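Side-chain contacts in hydroxylase, putative (Mycobacterium tuberculosis, PDB 3AFF), which acts as the oxygenase subunit of a flavin-dependent monooxygenase of cholesterol catabolism, probably ortho-hydroxylating the phenolic secosteroid 3-HSA: residues Gln56-Leu61 and Glu106-Asp111; Phe99-Gln104 and Leu221-Ala226. One frame throughout, in Å; residues are numbered along the deposited sequence. Where two conformers were deposited one is given.

Contact 1. Residues Gln56-Leu61 and Glu106-Asp111; sequences QQWGGL and EVWGED
The W58 and W108 side chains cross at about a right angle, and nearly all of this contact is made by their carbons. The aromatic part centres on the five-membered ring of W58 and the six-membered ring of W108, whose centroids are 4.8 Å apart with planes inclined at 53°. That tilt is intermediate, so the pair is neither a stack nor T-shaped. The closest approach, 3.4 Å, runs from W108 CE3 to W58 CD1, with CE3 lying over a face of the W58 indole.

A CH-pi contact on the same face adds to it. W108 CB stands 4.0 Å from the centroid of the six-membered ring of W58, only 21° off the normal, so W108 CB and CE3 both lie over one aromatic surface. Both side chains carry CG beside the backbone N and anti to the carbonyl carbon (chi1 -61° in W58), which sends each indole across to the other segment. G109 CA adds an oblique contact with W58 CZ3 at 3.8 Å. The opposite face of W58 is lined by the amide oxygen of Q57, 3.5 Å above the plane.

The polar groups turn elsewhere: W58 NE1 donates to Q104 OE1, and W108 NE1 to the carbonyl oxygen of T114. Within the acyl-CoA dehydrogenase-like N-terminal region, the loop between helices 38-47 and 65-76 is thus joined to the C-terminal part of helix 101-108. The chemistry implies that the two segments meet by dispersion, while each indole N-H is spent on a partner beyond them, which probably limits rotation of the rings; the W58 bond also ties the loop to the same helix.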
loop_
_atom_site.group_PDB
_atom_site.type_symbol
_atom_site.label_atom_id
_atom_site.label_comp_id
_atom_site.label_asym_id
_atom_site.label_seq_id
_atom_site.Cartn_x
_atom_site.Cartn_y
_atom_site.Cartn_z
ATOM N N GLN A 56 -1.286 -4.847 55.389
ATOM C CA GLN A 56 -0.840 -5.778 56.432
ATOM C C GLN A 56 -1.205 -5.306 57.862
ATOM O O GLN A 56 -1.558 -6.157 58.710
ATOM C CB GLN A 56 0.649 -6.209 56.288
ATOM C CG GLN A 56 1.654 -5.196 56.806
ATOM C CD GLN A 56 1.759 -5.137 58.377
ATOM O OE1 GLN A 56 1.356 -6.084 59.081
ATOM N NE2 GLN A 56 2.311 -4.019 58.910
ATOM N N GLN A 57 -1.176 -3.999 58.136
ATOM C CA GLN A 57 -1.582 -3.531 59.500
ATOM C C GLN A 57 -3.011 -3.915 59.849
ATOM O O GLN A 57 -3.376 -3.975 61.012
ATOM C CB GLN A 57 -1.412 -2.033 59.697
ATOM C CG GLN A 57 -2.298 -1.185 58.751
ATOM C CD GLN A 57 -2.394 0.270 59.196
ATOM O OE1 GLN A 57 -2.653 0.574 60.370
ATOM N NE2 GLN A 57 -2.136 1.174 58.280
ATOM N N TRP A 58 -3.817 -4.232 58.835
ATOM C CA TRP A 58 -5.184 -4.626 59.062
ATOM C C TRP A 58 -5.387 -6.116 58.931
ATOM O O TRP A 58 -6.531 -6.576 58.915
ATOM C CB TRP A 58 -6.115 -3.823 58.107
ATOM C CG TRP A 58 -6.025 -2.311 58.334
ATOM C CD1 TRP A 58 -5.575 -1.372 57.449
ATOM C CD2 TRP A 58 -6.399 -1.593 59.516
ATOM N NE1 TRP A 58 -5.625 -0.132 57.990
ATOM C CE2 TRP A 58 -6.161 -0.221 59.257
ATOM C CE3 TRP A 58 -6.925 -1.970 60.774
ATOM C CZ2 TRP A 58 -6.371 0.775 60.224
ATOM C CZ3 TRP A 58 -7.177 -0.954 61.721
ATOM C CH2 TRP A 58 -6.893 0.384 61.435
ATOM N N GLY A 59 -4.275 -6.872 58.824
ATOM C CA GLY A 59 -4.300 -8.307 58.480
ATOM C C GLY A 59 -4.442 -8.687 56.995
ATOM O O GLY A 59 -4.880 -9.843 56.668
ATOM N N GLY A 60 -4.098 -7.746 56.101
ATOM C CA GLY A 60 -4.325 -7.959 54.683
ATOM C C GLY A 60 -3.038 -8.504 54.093
ATOM O O GLY A 60 -2.045 -8.548 54.775
ATOM N N LEU A 61 -3.068 -8.865 52.813
ATOM C CA LEU A 61 -1.886 -9.355 52.120
ATOM C C LEU A 61 -1.191 -8.356 51.249
ATOM O O LEU A 61 -0.124 -8.685 50.733
ATOM C CB LEU A 61 -2.240 -10.620 51.333
ATOM C CG LEU A 61 -2.883 -11.727 52.164
ATOM C CD1 LEU A 61 -3.596 -12.751 51.290
ATOM C CD2 LEU A 61 -1.762 -12.381 52.964
ATOM N N GLU A 106 -11.497 4.170 61.458
ATOM C CA GLU A 106 -12.953 4.137 61.536
ATOM C C GLU A 106 -13.654 2.946 60.858
ATOM O O GLU A 106 -14.669 2.397 61.344
ATOM C CB GLU A 106 -13.566 5.479 61.071
ATOM C CG GLU A 106 -13.137 6.659 61.952
ATOM C CD GLU A 106 -13.579 8.010 61.429
ATOM O OE1 GLU A 106 -13.503 9.027 62.160
ATOM O OE2 GLU A 106 -14.047 8.064 60.306
ATOM N N VAL A 107 -13.144 2.572 59.693
ATOM C CA VAL A 107 -13.698 1.444 58.945
ATOM C C VAL A 107 -13.344 0.072 59.535
ATOM O O VAL A 107 -14.231 -0.798 59.717
ATOM C CB VAL A 107 -13.229 1.509 57.470
ATOM C CG1 VAL A 107 -13.821 0.401 56.696
ATOM C CG2 VAL A 107 -13.662 2.834 56.870
ATOM N N TRP A 108 -12.047 -0.093 59.797
ATOM C CA TRP A 108 -11.459 -1.375 60.107
ATOM C C TRP A 108 -10.960 -1.541 61.572
ATOM O O TRP A 108 -10.554 -2.623 61.935
ATOM C CB TRP A 108 -10.257 -1.576 59.171
ATOM C CG TRP A 108 -10.644 -1.915 57.737
ATOM C CD1 TRP A 108 -11.730 -2.641 57.335
ATOM C CD2 TRP A 108 -9.914 -1.588 56.553
ATOM N NE1 TRP A 108 -11.738 -2.760 55.966
ATOM C CE2 TRP A 108 -10.631 -2.123 55.459
ATOM C CE3 TRP A 108 -8.728 -0.880 56.304
ATOM C CZ2 TRP A 108 -10.185 -2.001 54.127
ATOM C CZ3 TRP A 108 -8.296 -0.758 54.951
ATOM C CH2 TRP A 108 -9.025 -1.311 53.907
ATOM N N GLY A 109 -10.964 -0.495 62.382
ATOM C CA GLY A 109 -10.375 -0.544 63.738
ATOM C C GLY A 109 -11.005 -1.597 64.647
ATOM O O GLY A 109 -10.328 -2.093 65.537
ATOM N N GLU A 110 -12.279 -1.937 64.425
ATOM C CA GLU A 110 -12.987 -2.959 65.192
ATOM C C GLU A 110 -13.094 -4.271 64.419
ATOM O O GLU A 110 -12.842 -5.382 64.948
ATOM C CB GLU A 110 -14.391 -2.472 65.620
ATOM C CG GLU A 110 -14.423 -1.376 66.738
ATOM C CD GLU A 110 -13.379 -1.546 67.921
ATOM O OE1 GLU A 110 -13.205 -2.662 68.502
ATOM O OE2 GLU A 110 -12.725 -0.528 68.288
ATOM N N ASP A 111 -13.472 -4.144 63.150
ATOM C CA ASP A 111 -13.674 -5.319 62.300
ATOM C C ASP A 111 -12.979 -5.115 60.952
ATOM O O ASP A 111 -13.483 -4.405 60.117
ATOM C CB ASP A 111 -15.124 -5.559 62.116
ATOM C CG ASP A 111 -15.388 -6.806 61.309
ATOM O OD1 ASP A 111 -14.424 -7.482 60.865
ATOM O OD2 ASP A 111 -16.575 -7.141 61.139
#

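Contact 2. Residues Phe99-Gln104 and Leu221-Ala226; sequences FDQRAQ and LATNSA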
loop_
_atom_site.group_PDB
_atom_site.type_symbol
_atom_site.label_atom_id
_atom_site.label_comp_id
_atom_site.label_asym_id
_atom_site.label_seq_id
_atom_site.Cartn_x
_atom_site.Cartn_y
_atom_site.Cartn_z
ATOM N N PHE A 99 -6.421 6.492 52.057
ATOM C CA PHE A 99 -7.092 7.460 52.981
ATOM C C PHE A 99 -6.231 7.681 54.249
ATOM O O PHE A 99 -5.373 6.857 54.611
ATOM C CB PHE A 99 -8.483 6.936 53.346
ATOM C CG PHE A 99 -9.554 7.403 52.372
ATOM C CD1 PHE A 99 -10.452 8.377 52.736
ATOM C CD2 PHE A 99 -9.589 6.894 51.069
ATOM C CE1 PHE A 99 -11.433 8.817 51.850
ATOM C CE2 PHE A 99 -10.570 7.335 50.135
ATOM C CZ PHE A 99 -11.471 8.305 50.517
ATOM N N ASP A 100 -6.439 8.780 54.955
ATOM C CA ASP A 100 -5.564 8.869 56.069
ATOM C C ASP A 100 -5.905 7.861 57.197
ATOM O O ASP A 100 -6.954 7.245 57.252
ATOM C CB ASP A 100 -5.224 10.310 56.423
ATOM C CG ASP A 100 -6.294 10.990 57.170
ATOM O OD1 ASP A 100 -7.059 10.272 57.817
ATOM O OD2 ASP A 100 -6.353 12.243 57.092
ATOM N N GLN A 101 -4.896 7.547 57.995
ATOM C CA GLN A 101 -4.987 6.474 58.987
ATOM C C GLN A 101 -6.279 6.589 59.825
ATOM O O GLN A 101 -6.929 5.583 60.156
ATOM C CB GLN A 101 -3.754 6.595 59.888
ATOM C CG GLN A 101 -3.632 5.528 60.988
ATOM C CD GLN A 101 -3.476 4.121 60.440
ATOM O OE1 GLN A 101 -2.940 3.946 59.340
ATOM N NE2 GLN A 101 -3.894 3.110 61.218
ATOM N N ARG A 102 -6.690 7.821 60.164
ATOM C CA ARG A 102 -7.945 7.945 60.962
ATOM C C ARG A 102 -9.201 7.383 60.257
ATOM O O ARG A 102 -10.085 6.815 60.907
ATOM C CB ARG A 102 -8.151 9.394 61.387
ATOM C CG ARG A 102 -9.314 9.601 62.339
ATOM C CD ARG A 102 -9.211 10.933 63.196
ATOM N NE ARG A 102 -8.989 12.159 62.417
ATOM C CZ ARG A 102 -7.820 12.805 62.417
ATOM N NH1 ARG A 102 -6.821 12.317 63.182
ATOM N NH2 ARG A 102 -7.653 13.902 61.656
ATOM N N ALA A 103 -9.285 7.561 58.927
ATOM C CA ALA A 103 -10.403 7.036 58.166
ATOM C C ALA A 103 -10.348 5.517 58.165
ATOM O O ALA A 103 -11.390 4.843 58.333
ATOM C CB ALA A 103 -10.353 7.567 56.734
ATOM N N GLN A 104 -9.148 4.972 57.913
ATOM C CA GLN A 104 -8.945 3.503 57.895
ATOM C C GLN A 104 -9.349 2.916 59.258
ATOM O O GLN A 104 -10.046 1.934 59.339
ATOM C CB GLN A 104 -7.472 3.192 57.621
ATOM C CG GLN A 104 -6.992 3.512 56.224
ATOM C CD GLN A 104 -5.519 3.219 56.101
ATOM O OE1 GLN A 104 -5.091 2.077 56.297
ATOM N NE2 GLN A 104 -4.737 4.218 55.771
ATOM N N LEU A 221 -0.496 6.694 52.667
ATOM C CA LEU A 221 0.856 6.281 52.273
ATOM C C LEU A 221 1.880 6.364 53.410
ATOM O O LEU A 221 2.876 5.662 53.385
ATOM C CB LEU A 221 1.327 7.079 51.080
ATOM C CG LEU A 221 0.557 6.907 49.748
ATOM C CD1 LEU A 221 1.051 7.929 48.701
ATOM C CD2 LEU A 221 0.618 5.484 49.179
ATOM N N ALA A 222 1.606 7.217 54.398
ATOM C CA ALA A 222 2.436 7.423 55.584
ATOM C C ALA A 222 2.418 6.193 56.498
ATOM O O ALA A 222 3.387 5.967 57.243
ATOM C CB ALA A 222 1.968 8.688 56.338
ATOM N N THR A 223 1.358 5.376 56.423
ATOM C CA THR A 223 1.221 4.162 57.261
ATOM C C THR A 223 1.137 2.846 56.443
ATOM O O THR A 223 1.268 1.765 57.014
ATOM C CB THR A 223 -0.016 4.282 58.220
ATOM O OG1 THR A 223 -1.191 4.738 57.489
ATOM C CG2 THR A 223 0.270 5.280 59.382
ATOM N N ASN A 224 0.935 2.941 55.124
ATOM C CA ASN A 224 0.885 1.779 54.222
ATOM C C ASN A 224 1.915 1.904 53.119
ATOM O O ASN A 224 1.691 2.527 52.063
ATOM C CB ASN A 224 -0.510 1.575 53.635
ATOM C CG ASN A 224 -1.537 1.409 54.694
ATOM O OD1 ASN A 224 -1.363 0.590 55.600
ATOM N ND2 ASN A 224 -2.638 2.184 54.604
ATOM N N SER A 225 3.062 1.295 53.394
ATOM C CA SER A 225 4.284 1.507 52.636
ATOM C C SER A 225 4.468 0.471 51.502
ATOM O O SER A 225 5.380 0.604 50.694
ATOM C CB SER A 225 5.517 1.545 53.626
ATOM O OG SER A 225 5.769 0.230 54.160
ATOM N N ALA A 226 3.628 -0.558 51.442
ATOM C CA ALA A 226 3.769 -1.610 50.444
ATOM C C ALA A 226 3.733 -0.980 49.027
ATOM O O ALA A 226 3.000 -0.007 48.779
ATOM C CB ALA A 226 2.665 -2.709 50.590
HETATM O O HOH W 1 -1.858 7.796 57.190
#
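T223 and N224 reach across to Q101 and Q104 on the first turn of helix 101-108, a short helix of the acyl-CoA dehydrogenase-like fold with D100 at its N-cap. The loop between helices 210-214 and 233-259 is thereby fastened to the beginning of this helix by side-chain bonds.

Q104 and N224 approach from opposite directions, their amide planes 42° apart. N224 ND2 gives Q104 OE1 a nearly straight bond of 3.0 Å, and OE1 lies almost in the plane of the asparagine amide. Seen from the acceptor, the fit is less regular: the donor arrives at 99° to the C=O bond and is tilted from the carbonyl plane. This low approach also puts ND2 only 3.1 Å from Q104 NE2, two donors that do not bond. Both amides have further partners. The same Q104 oxygen also takes the indole N-H of W58, while N224 is held by A97 O at ND2 and by Q57 NE2 at OD1, which fixes the rotation of its buried amide.

Q101 and T223 cross obliquely. The glutamine leaves the helix with CG anti to its backbone N, then bends at chi2 (63°), which brings OE1 round to the loop; NE2 is taken up by Q57 OE1. T223 OG1 donates to Q101 OE1 over 2.7 Å, in the carbonyl plane. The packing is close here, for T223 CB is itself 3.1 Å from OE1. T223 OG1 also accepts from a water, 3.1 Å away, whose oxygen in turn receives the backbone N-H of Q101 at 3.2 Å.

In the fold
Contacts 1 and 2 share helix 101-108 and have their centres about 11 Å apart. The loop 56-61 connects them directly: W58 NE1 lies 2.8 Å from Q104 OE1, and Q57 NE2 lies 2.8 Å from N224 OD1. The W58 indole that packs on W108 also touches contact 2 through CZ2, 3.5 Å from Q101 NE2. Three parts of the chain, 56-61, 99-111 and 221-226, therefore form one continuous patch, apolar at one end and amide-rich at the other. Any relation to the flavin site is probably indirect. The W108 side chain is about 11 Å from that of Y120, a probable FMN-binding residue, whereas contact 2 lies away from the proposed FMN-binding residues.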